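Local atomic coordinates of phosphosugar isomerase (Escherichia coli O6:H1, PDB entry 5UQI), a protein that probably interconverts arabinose-5-phosphate and ribulose-5-phosphate as a sugar isomerase of the SIS family, and binds arabinose-5-phosphate in this crystal. Residues F13-N16 / E17-V21; D5-H8 / L9-F13; L107-L110 / P111-K115; G77-V81 / H82-G86. All coordinates share one frame; numbering follows the deposited sequence.

Contact 1 (F13-N16 / E17-V21)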
loop_
_atom_site.group_PDB
_atom_site.type_symbol
_atom_site.label_atom_id
_atom_site.label_comp_id
_atom_site.label_asym_id
_atom_site.label_seq_id
_atom_site.Cartn_x
_atom_site.Cartn_y
_atom_site.Cartn_z
ATOM N N PHE A 13 -0.250 -2.885 23.056
ATOM C CA PHE A 13 -0.253 -3.256 21.645
ATOM C C PHE A 13 -0.380 -2.004 20.786
ATOM O O PHE A 13 0.232 -1.914 19.715
ATOM C CB PHE A 13 -1.378 -4.243 21.367
ATOM C CG PHE A 13 -1.167 -5.609 21.991
ATOM C CD1 PHE A 13 -0.058 -6.395 21.672
ATOM C CD2 PHE A 13 -2.093 -6.115 22.891
ATOM C CE1 PHE A 13 0.133 -7.669 22.265
ATOM C CE2 PHE A 13 -1.923 -7.406 23.450
ATOM C CZ PHE A 13 -0.806 -8.175 23.165
ATOM N N MET A 14 -1.230 -1.061 21.211
ATOM C CA MET A 14 -1.369 0.217 20.508
ATOM C C MET A 14 -0.061 0.957 20.425
ATOM O O MET A 14 0.292 1.498 19.383
ATOM C CB MET A 14 -2.463 1.124 21.148
ATOM C CG MET A 14 -3.835 0.486 21.187
ATOM S SD MET A 14 -4.999 1.747 21.767
ATOM C CE MET A 14 -4.996 3.000 20.490
ATOM N N HIS A 15 0.673 0.932 21.547
ATOM C CA HIS A 15 1.941 1.610 21.569
ATOM C C HIS A 15 2.970 0.974 20.612
ATOM O O HIS A 15 3.726 1.734 19.972
ATOM C CB HIS A 15 2.464 1.593 23.021
ATOM C CG HIS A 15 3.841 2.154 23.168
ATOM N ND1 HIS A 15 4.116 3.503 23.081
ATOM C CD2 HIS A 15 5.024 1.536 23.390
ATOM C CE1 HIS A 15 5.417 3.688 23.231
ATOM N NE2 HIS A 15 5.987 2.515 23.437
ATOM N N ASN A 16 2.954 -0.371 20.481
ATOM C CA ASN A 16 3.853 -1.038 19.534
ATOM C C ASN A 16 3.555 -0.495 18.123
ATOM O O ASN A 16 4.481 -0.242 17.328
ATOM C CB ASN A 16 3.663 -2.563 19.547
ATOM C CG ASN A 16 4.303 -3.197 20.760
ATOM O OD1 ASN A 16 5.019 -2.506 21.495
ATOM N ND2 ASN A 16 4.079 -4.487 20.967
ATOM N N GLU A 17 2.274 -0.357 17.799
ATOM C CA GLU A 17 1.928 0.158 16.436
ATOM C C GLU A 17 2.335 1.606 16.239
ATOM O O GLU A 17 2.878 2.007 15.194
ATOM C CB GLU A 17 0.414 -0.037 16.088
ATOM C CG GLU A 17 0.040 -1.495 16.063
ATOM C CD GLU A 17 -1.211 -1.756 15.264
ATOM O OE1 GLU A 17 -1.702 -0.827 14.581
ATOM O OE2 GLU A 17 -1.706 -2.888 15.379
ATOM N N LEU A 18 2.162 2.393 17.300
ATOM C CA LEU A 18 2.580 3.775 17.291
ATOM C C LEU A 18 4.094 3.850 17.011
ATOM O O LEU A 18 4.501 4.667 16.191
ATOM C CB LEU A 18 2.240 4.402 18.653
ATOM C CG LEU A 18 2.570 5.909 18.858
ATOM C CD1 LEU A 18 1.516 6.789 18.210
ATOM C CD2 LEU A 18 2.656 6.257 20.341
ATOM N N LYS A 19 4.879 3.005 17.671
ATOM C CA LYS A 19 6.344 3.026 17.466
ATOM C C LYS A 19 6.718 2.713 16.020
ATOM O O LYS A 19 7.619 3.331 15.454
ATOM C CB LYS A 19 7.049 2.063 18.404
ATOM C CG LYS A 19 7.099 2.587 19.836
ATOM C CD LYS A 19 7.882 1.583 20.697
ATOM C CE LYS A 19 9.394 1.625 20.415
ATOM N NZ LYS A 19 10.067 0.302 20.610
ATOM N N ALA A 20 6.019 1.743 15.451
ATOM C CA ALA A 20 6.305 1.339 14.049
ATOM C C ALA A 20 6.052 2.512 13.097
ATOM O O ALA A 20 6.799 2.723 12.146
ATOM C CB ALA A 20 5.448 0.117 13.720
ATOM N N VAL A 21 4.988 3.258 13.339
ATOM C CA VAL A 21 4.688 4.446 12.515
ATOM C C VAL A 21 5.796 5.502 12.680
ATOM O O VAL A 21 6.320 6.021 11.697
ATOM C CB VAL A 21 3.305 5.011 12.831
ATOM C CG1 VAL A 21 3.040 6.329 12.097
ATOM C CG2 VAL A 21 2.254 3.950 12.460
#
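H15 and K19, one turn apart on helix 3-25, make the main side-chain contact between F13-N16 and E17-V21. It is a CH-pi contact: K19 CG sits over one face of the imidazole, 4.1 Å from the centroid of the H15 ring and displaced toward its rim. K19 CD lies by the nitrogen at that rim, 3.5 Å from H15 NE2. The ring gets there because H15 CG is anti to its backbone N (chi1 175°), which swings the imidazole along the helix toward K19. K19 then bends at chi3, and K19 NZ ends 5.4 Å from H15 NE2, beyond contact. L18 approaches the same ring at a slant, with CD2 4.2 Å from H15 ND1.

The backbone bonds are regular i to i+4 alpha-helical ones. E17 N, L18 N, K19 N and A20 N donate to F13 O, M14 O, H15 O and N16 O, the shortest being L18 N to M14 O and K19 N to H15 O, both 2.9 Å.

The polar ends of N16 and E17 are engaged with the rest of the chain: N16 ND2 donates to A147 O, and E17 OE1 is hydrogen-bonded to T159 OG1 of helix 156-175. A20 packs on C156 and V160 of that helix. The chemistry thus divides the helix: methylene-on-imidazole packing on its exposed side, hydrogen bonds and small apolar contacts where it meets the body of the protein.

Contact 2 (D5-H8 / L9-F13)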
loop_
_atom_site.group_PDB
_atom_site.type_symbol
_atom_site.label_atom_id
_atom_site.label_comp_id
_atom_site.label_asym_id
_atom_site.label_seq_id
_atom_site.Cartn_x
_atom_site.Cartn_y
_atom_site.Cartn_z
ATOM N N ASP A 5 -5.078 -3.585 34.450
ATOM C CA ASP A 5 -4.088 -4.346 33.711
ATOM C C ASP A 5 -4.577 -4.653 32.288
ATOM O O ASP A 5 -3.732 -4.659 31.365
ATOM C CB ASP A 5 -3.716 -5.656 34.416
ATOM C CG ASP A 5 -2.878 -5.439 35.662
ATOM O OD1 ASP A 5 -2.546 -4.282 35.944
ATOM O OD2 ASP A 5 -2.581 -6.431 36.367
ATOM N N LEU A 6 -5.881 -4.930 32.120
ATOM C CA LEU A 6 -6.483 -5.169 30.750
ATOM C C LEU A 6 -6.250 -3.935 29.881
ATOM O O LEU A 6 -5.752 -4.026 28.728
ATOM C CB LEU A 6 -8.002 -5.454 30.756
ATOM C CG LEU A 6 -8.560 -6.839 31.167
ATOM C CD1 LEU A 6 -10.093 -6.824 31.364
ATOM C CD2 LEU A 6 -8.106 -7.979 30.246
ATOM N N ILE A 7 -6.590 -2.774 30.436
ATOM C CA ILE A 7 -6.335 -1.501 29.767
ATOM C C ILE A 7 -4.862 -1.267 29.443
ATOM O O ILE A 7 -4.531 -0.803 28.304
ATOM C CB ILE A 7 -7.034 -0.315 30.490
ATOM C CG1 ILE A 7 -8.560 -0.496 30.423
ATOM C CG2 ILE A 7 -6.665 1.008 29.829
ATOM C CD1 ILE A 7 -9.327 0.418 31.369
ATOM N N HIS A 8 -3.946 -1.633 30.345
ATOM C CA HIS A 8 -2.525 -1.470 30.027
ATOM C C HIS A 8 -2.080 -2.438 28.903
ATOM O O HIS A 8 -1.215 -2.101 28.098
ATOM C CB HIS A 8 -1.592 -1.676 31.231
ATOM C CG HIS A 8 -1.577 -0.524 32.197
ATOM N ND1 HIS A 8 -1.376 0.787 31.806
ATOM C CD2 HIS A 8 -1.700 -0.497 33.549
ATOM C CE1 HIS A 8 -1.407 1.572 32.873
ATOM N NE2 HIS A 8 -1.618 0.819 33.938
ATOM N N LEU A 9 -2.690 -3.611 28.879
ATOM C CA LEU A 9 -2.376 -4.655 27.884
ATOM C C LEU A 9 -2.796 -4.131 26.509
ATOM O O LEU A 9 -1.991 -4.134 25.542
ATOM C CB LEU A 9 -3.083 -5.957 28.243
ATOM C CG LEU A 9 -2.896 -7.118 27.235
ATOM C CD1 LEU A 9 -1.444 -7.455 27.003
ATOM C CD2 LEU A 9 -3.679 -8.345 27.602
ATOM N N ILE A 10 -4.001 -3.581 26.437
ATOM C CA ILE A 10 -4.461 -2.963 25.151
ATOM C C ILE A 10 -3.569 -1.802 24.716
ATOM O O ILE A 10 -3.148 -1.715 23.542
ATOM C CB ILE A 10 -5.911 -2.512 25.302
ATOM C CG1 ILE A 10 -6.785 -3.753 25.445
ATOM C CG2 ILE A 10 -6.365 -1.621 24.148
ATOM C CD1 ILE A 10 -8.114 -3.445 26.114
ATOM N N LYS A 11 -3.222 -0.918 25.644
ATOM C CA LYS A 11 -2.344 0.200 25.308
ATOM C C LYS A 11 -0.943 -0.266 24.899
ATOM O O LYS A 11 -0.328 0.417 24.090
ATOM C CB LYS A 11 -2.260 1.226 26.469
ATOM C CG LYS A 11 -3.569 1.955 26.665
ATOM C CD LYS A 11 -3.450 2.955 27.831
ATOM C CE LYS A 11 -4.741 3.743 27.894
ATOM N NZ LYS A 11 -4.524 4.934 28.757
ATOM N N HIS A 12 -0.471 -1.410 25.423
ATOM C CA HIS A 12 0.845 -1.972 25.058
ATOM C C HIS A 12 0.831 -2.252 23.526
ATOM O O HIS A 12 1.742 -1.863 22.795
ATOM C CB HIS A 12 1.152 -3.260 25.872
ATOM C CG HIS A 12 2.252 -4.111 25.292
ATOM N ND1 HIS A 12 3.589 -3.775 25.401
ATOM C CD2 HIS A 12 2.214 -5.263 24.568
ATOM C CE1 HIS A 12 4.324 -4.687 24.786
ATOM N NE2 HIS A 12 3.517 -5.602 24.274
ATOM N N PHE A 13 -0.250 -2.885 23.056
ATOM C CA PHE A 13 -0.253 -3.256 21.645
ATOM C C PHE A 13 -0.380 -2.004 20.786
ATOM O O PHE A 13 0.232 -1.914 19.715
ATOM C CB PHE A 13 -1.378 -4.243 21.367
ATOM C CG PHE A 13 -1.167 -5.609 21.991
ATOM C CD1 PHE A 13 -0.058 -6.395 21.672
ATOM C CD2 PHE A 13 -2.093 -6.115 22.891
ATOM C CE1 PHE A 13 0.133 -7.669 22.265
ATOM C CE2 PHE A 13 -1.923 -7.406 23.450
ATOM C CZ PHE A 13 -0.806 -8.175 23.165
#
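D5-H8 and L9-F13 are successive turns near the start of helix 3-25, and four i to i+4 bonds run from the first to the second. L9 N donates to D5 O, I10 N to L6 O, K11 N to I7 O and H12 N to H8 O, all at 2.9 to 3.0 Å between N and O. The two middle bonds are nearly straight at the hydrogen, 166° for I10 N to L6 O and 165° for K11 N to I7 O. The outer two bend more, down to 139° for H12 N to H8 O.

I7 and K11 form the one side-chain pair that closes across the turn. They lie alongside each other and point the same way, with I7 CG2 3.9 Å from K11 CE. With I7 CG2 anti to the backbone N, this methyl is the branch that reaches the lysine, whose chain runs out extended beyond CG. K11 CG also rests 3.3 Å from I7 O.

This is the N-terminal arm of the chain, a long alpha-helix whose first turns stand well away from the parallel sheet of the SIS domain. At its start D5 N is hydrogen-bonded to N2 OD1, and M1 packs against L6 and L9.

The side chains of L9, I10 and H12 meet backbone carbonyls of the preceding turn. L9 CB lies 3.3 Å from L6 O, and I10 sets CG1 3.5 Å from the same L6 O with CD1 close by. H12 CB approaches H8 O at 3.4 Å, while CD2 of its imidazole sits over one face of the F13 ring, toward the rim.

Contact 3 (L107-L110 / P111-K115)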
loop_
_atom_site.group_PDB
_atom_site.type_symbol
_atom_site.label_atom_id
_atom_site.label_comp_id
_atom_site.label_asym_id
_atom_site.label_seq_id
_atom_site.Cartn_x
_atom_site.Cartn_y
_atom_site.Cartn_z
ATOM N N LEU A 107 3.829 -12.784 -6.309
ATOM C CA LEU A 107 4.870 -12.985 -7.363
ATOM C C LEU A 107 4.285 -13.644 -8.609
ATOM O O LEU A 107 4.846 -13.442 -9.707
ATOM C CB LEU A 107 5.980 -13.871 -6.864
ATOM C CG LEU A 107 6.631 -13.356 -5.610
ATOM C CD1 LEU A 107 7.697 -14.314 -5.075
ATOM C CD2 LEU A 107 7.290 -12.003 -5.734
ATOM N N ALA A 108 3.237 -14.472 -8.442
ATOM C CA ALA A 108 2.587 -15.133 -9.575
ATOM C C ALA A 108 1.990 -14.188 -10.590
ATOM O O ALA A 108 1.781 -14.565 -11.750
ATOM C CB ALA A 108 1.498 -16.068 -9.067
ATOM N N THR A 109 1.712 -12.931 -10.193
ATOM C CA THR A 109 1.222 -11.993 -11.140
ATOM C C THR A 109 2.275 -11.405 -12.087
ATOM O O THR A 109 1.965 -10.723 -13.077
ATOM C CB THR A 109 0.563 -10.756 -10.469
ATOM O OG1 THR A 109 1.536 -9.950 -9.820
ATOM C CG2 THR A 109 -0.572 -11.145 -9.492
ATOM N N LEU A 110 3.559 -11.574 -11.697
ATOM C CA LEU A 110 4.611 -10.758 -12.343
ATOM C C LEU A 110 4.951 -11.110 -13.830
ATOM O O LEU A 110 5.075 -10.210 -14.633
ATOM C CB LEU A 110 5.889 -10.758 -11.496
ATOM C CG LEU A 110 5.698 -10.064 -10.144
ATOM C CD1 LEU A 110 6.928 -10.319 -9.338
ATOM C CD2 LEU A 110 5.503 -8.572 -10.339
ATOM N N PRO A 111 5.035 -12.414 -14.167
ATOM C CA PRO A 111 5.298 -12.662 -15.607
ATOM C C PRO A 111 4.288 -12.038 -16.563
ATOM O O PRO A 111 4.681 -11.380 -17.552
ATOM C CB PRO A 111 5.308 -14.182 -15.687
ATOM C CG PRO A 111 5.702 -14.664 -14.325
ATOM C CD PRO A 111 4.986 -13.661 -13.401
ATOM N N SER A 112 2.962 -12.132 -16.217
ATOM C CA SER A 112 2.014 -11.493 -17.049
ATOM C C SER A 112 2.152 -9.980 -17.017
ATOM O O SER A 112 2.035 -9.338 -18.020
ATOM C CB SER A 112 0.552 -11.882 -16.664
ATOM O OG SER A 112 0.335 -13.293 -16.886
ATOM N N LEU A 113 2.342 -9.397 -15.819
ATOM C CA LEU A 113 2.428 -7.951 -15.776
ATOM C C LEU A 113 3.665 -7.398 -16.544
ATOM O O LEU A 113 3.574 -6.322 -17.126
ATOM C CB LEU A 113 2.504 -7.475 -14.311
ATOM C CG LEU A 113 1.140 -7.454 -13.610
ATOM C CD1 LEU A 113 1.347 -7.257 -12.083
ATOM C CD2 LEU A 113 0.246 -6.385 -14.260
ATOM N N LYS A 114 4.750 -8.192 -16.562
ATOM C CA LYS A 114 5.908 -7.824 -17.396
ATOM C C LYS A 114 5.577 -7.836 -18.908
ATOM O O LYS A 114 5.898 -6.861 -19.617
ATOM C CB LYS A 114 7.078 -8.789 -17.088
ATOM C CG LYS A 114 7.712 -8.556 -15.748
ATOM C CD LYS A 114 8.368 -7.194 -15.734
ATOM C CE LYS A 114 9.069 -7.037 -14.416
ATOM N NZ LYS A 114 9.846 -5.783 -14.390
ATOM N N LYS A 115 4.856 -8.861 -19.370
ATOM C CA LYS A 115 4.350 -8.886 -20.748
ATOM C C LYS A 115 3.407 -7.770 -21.083
ATOM O O LYS A 115 3.419 -7.242 -22.180
ATOM C CB LYS A 115 3.757 -10.234 -21.155
ATOM C CG LYS A 115 4.703 -11.429 -21.006
ATOM C CD LYS A 115 4.017 -12.647 -21.616
ATOM C CE LYS A 115 4.529 -13.953 -21.031
ATOM N NZ LYS A 115 5.888 -14.262 -21.556
HETATM O O HOH W 1 1.855 -14.114 -14.406
#
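L107-L110 makes a type I beta turn, closed by L110 N to L107 O (3.0 Å), and leads directly into helix 110-116, where L113 N donates to T109 O and K114 N to L110 O, the latter at 2.8 Å. This turn, joining helix 104-107 to helix 110-116, belongs to the alpha/beta SIS domain.

T109 and L113 carry the side-chain contact, lying side by side and pointing the same way. The hydroxyl of T109 is turned between its backbone N and carbonyl carbon (chi1 69°), which places OG1 3.5 Å from L113 CD1. OG1 is itself hydrogen-bonded to I106 O, so the polar atom is satisfied within this buried patch. Both side chains also touch L96 of strand 93-97. L110 faces another way, onto L131 and S134 of helix 130-134, and K114 NZ reaches S134 O.

P111 has no amide hydrogen to donate. Its ring instead packs against the turn, CD lying 3.7 Å from both L107 O and A108 O. A water spans the next step: it donates to A108 O at 2.7 Å and accepts from S112 N at 2.9 Å.

Contact 4 (G77-V81 / H82-G86)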
loop_
_atom_site.group_PDB
_atom_site.type_symbol
_atom_site.label_atom_id
_atom_site.label_comp_id
_atom_site.label_asym_id
_atom_site.label_seq_id
_atom_site.Cartn_x
_atom_site.Cartn_y
_atom_site.Cartn_z
ATOM N N GLY A 77 -4.751 -10.333 -5.556
ATOM C CA GLY A 77 -3.638 -11.006 -6.287
ATOM C C GLY A 77 -4.017 -12.384 -6.835
ATOM O O GLY A 77 -3.599 -12.783 -7.933
ATOM N N THR A 78 -4.857 -13.157 -6.126
ATOM C CA THR A 78 -5.312 -14.443 -6.687
ATOM C C THR A 78 -6.320 -14.245 -7.763
ATOM O O THR A 78 -6.264 -14.887 -8.803
ATOM C CB THR A 78 -5.971 -15.303 -5.564
ATOM O OG1 THR A 78 -4.875 -15.682 -4.715
ATOM C CG2 THR A 78 -6.615 -16.575 -6.114
ATOM N N GLU A 79 -7.256 -13.344 -7.570
ATOM C CA GLU A 79 -8.183 -13.110 -8.669
ATOM C C GLU A 79 -7.470 -12.609 -9.951
ATOM O O GLU A 79 -7.901 -12.957 -11.060
ATOM C CB GLU A 79 -9.268 -12.079 -8.257
ATOM C CG GLU A 79 -10.082 -12.598 -7.013
ATOM C CD GLU A 79 -10.755 -13.932 -7.316
ATOM O OE1 GLU A 79 -11.343 -14.036 -8.465
ATOM O OE2 GLU A 79 -10.606 -14.934 -6.552
ATOM N N ALA A 80 -6.380 -11.823 -9.790
ATOM C CA ALA A 80 -5.622 -11.366 -10.932
ATOM C C ALA A 80 -5.204 -12.532 -11.825
ATOM O O ALA A 80 -5.325 -12.435 -13.027
ATOM C CB ALA A 80 -4.393 -10.617 -10.399
ATOM N N VAL A 81 -4.720 -13.618 -11.214
ATOM C CA VAL A 81 -4.156 -14.713 -12.074
ATOM C C VAL A 81 -5.272 -15.655 -12.543
ATOM O O VAL A 81 -5.032 -16.642 -13.242
ATOM C CB VAL A 81 -3.015 -15.458 -11.358
ATOM C CG1 VAL A 81 -1.865 -14.493 -11.091
ATOM C CG2 VAL A 81 -3.474 -16.280 -10.131
ATOM N N HIS A 82 -6.511 -15.401 -12.099
ATOM C CA HIS A 82 -7.707 -16.083 -12.590
ATOM C C HIS A 82 -8.542 -15.182 -13.491
ATOM O O HIS A 82 -9.740 -15.401 -13.609
ATOM C CB HIS A 82 -8.512 -16.668 -11.417
ATOM C CG HIS A 82 -7.757 -17.726 -10.689
ATOM N ND1 HIS A 82 -7.830 -19.058 -11.042
ATOM C CD2 HIS A 82 -6.897 -17.661 -9.652
ATOM C CE1 HIS A 82 -7.027 -19.764 -10.263
ATOM N NE2 HIS A 82 -6.415 -18.940 -9.440
ATOM N N GLY A 83 -7.919 -14.208 -14.137
ATOM C CA GLY A 83 -8.586 -13.432 -15.180
ATOM C C GLY A 83 -8.553 -11.944 -14.921
ATOM O O GLY A 83 -8.696 -11.188 -15.842
ATOM N N ASP A 84 -8.475 -11.554 -13.636
ATOM C CA ASP A 84 -8.659 -10.113 -13.335
ATOM C C ASP A 84 -7.490 -9.273 -13.776
ATOM O O ASP A 84 -7.590 -8.031 -13.761
ATOM C CB ASP A 84 -8.966 -9.838 -11.822
ATOM C CG ASP A 84 -10.363 -10.287 -11.384
ATOM O OD1 ASP A 84 -11.081 -10.997 -12.105
ATOM O OD2 ASP A 84 -10.756 -9.915 -10.223
ATOM N N LEU A 85 -6.359 -9.890 -14.185
ATOM C CA LEU A 85 -5.353 -9.089 -14.862
ATOM C C LEU A 85 -5.907 -8.371 -16.101
ATOM O O LEU A 85 -5.378 -7.302 -16.454
ATOM C CB LEU A 85 -4.222 -10.055 -15.302
ATOM C CG LEU A 85 -3.233 -10.309 -14.158
ATOM C CD1 LEU A 85 -2.466 -11.585 -14.563
ATOM C CD2 LEU A 85 -2.249 -9.146 -13.958
ATOM N N GLY A 86 -7.029 -8.856 -16.666
ATOM C CA GLY A 86 -7.694 -8.207 -17.750
ATOM C C GLY A 86 -8.315 -6.869 -17.382
ATOM O O GLY A 86 -8.727 -6.080 -18.265
HETATM O O HOH W 2 -12.403 -13.220 -10.745
#
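A Schellman motif ends helix 77-84, which follows strand 72-76 in the alpha/beta SIS domain, and its C-prime residue is G83, with phi 125°. The turn widens to pi type here. D84 N donates to E79 O at 3.0 Å, while the inner G83 N to A80 O bond is weak. The positive phi of G83 is readily adopted by glycine, which has no side chain to meet the carbonyl of H82.

E79 O is gripped twice: H82 N also donates to it at 3.0 Å, and the two donors come from opposite faces of the carbonyl plane. L85 N meets A80 O in the carbonyl plane, on a lone pair.

H82 and T78 lie side by side. The imidazole presents its edge to the T78 carbonyl, with H82 CD2 3.0 Å from T78 O and near T78 CG2, while V81 O stands over one ring face. A80 CB touches L85 CG at 3.9 Å, and A80 also packs on V75 of strand 72-76.

E79 bends back at chi2, which brings its carboxylate near that of D84. Their like charges probably repel, with E79 OE1 and D84 OD2 4.5 Å apart, but the approach is probably eased by a bridging water, which donates to E79 OE1 at 2.6 Å and to D84 OD1 at 2.9 Å.

In the fold
Contacts 1 and 2 are successive parts of helix 3-25, sharing F13, with centres 12 Å apart. Both lie at the surface, but contact 2 is far out on the arm, whereas contact 1 reaches helix 156-175. Contacts 3 and 4 lie on the other side of the chain's centre from contact 1, about 34 Å away between centres, and belong to the SIS domain. They touch: L85 packs on S112 and L113, and T109 on A80 and V81. Contact 3 is partly buried; contact 4 is largely at the surface. Mid-helix contacts 1 and 2 have regular backbone bonding, while contacts 3 and 4, at a helix start and a helix end, each add a bridging water.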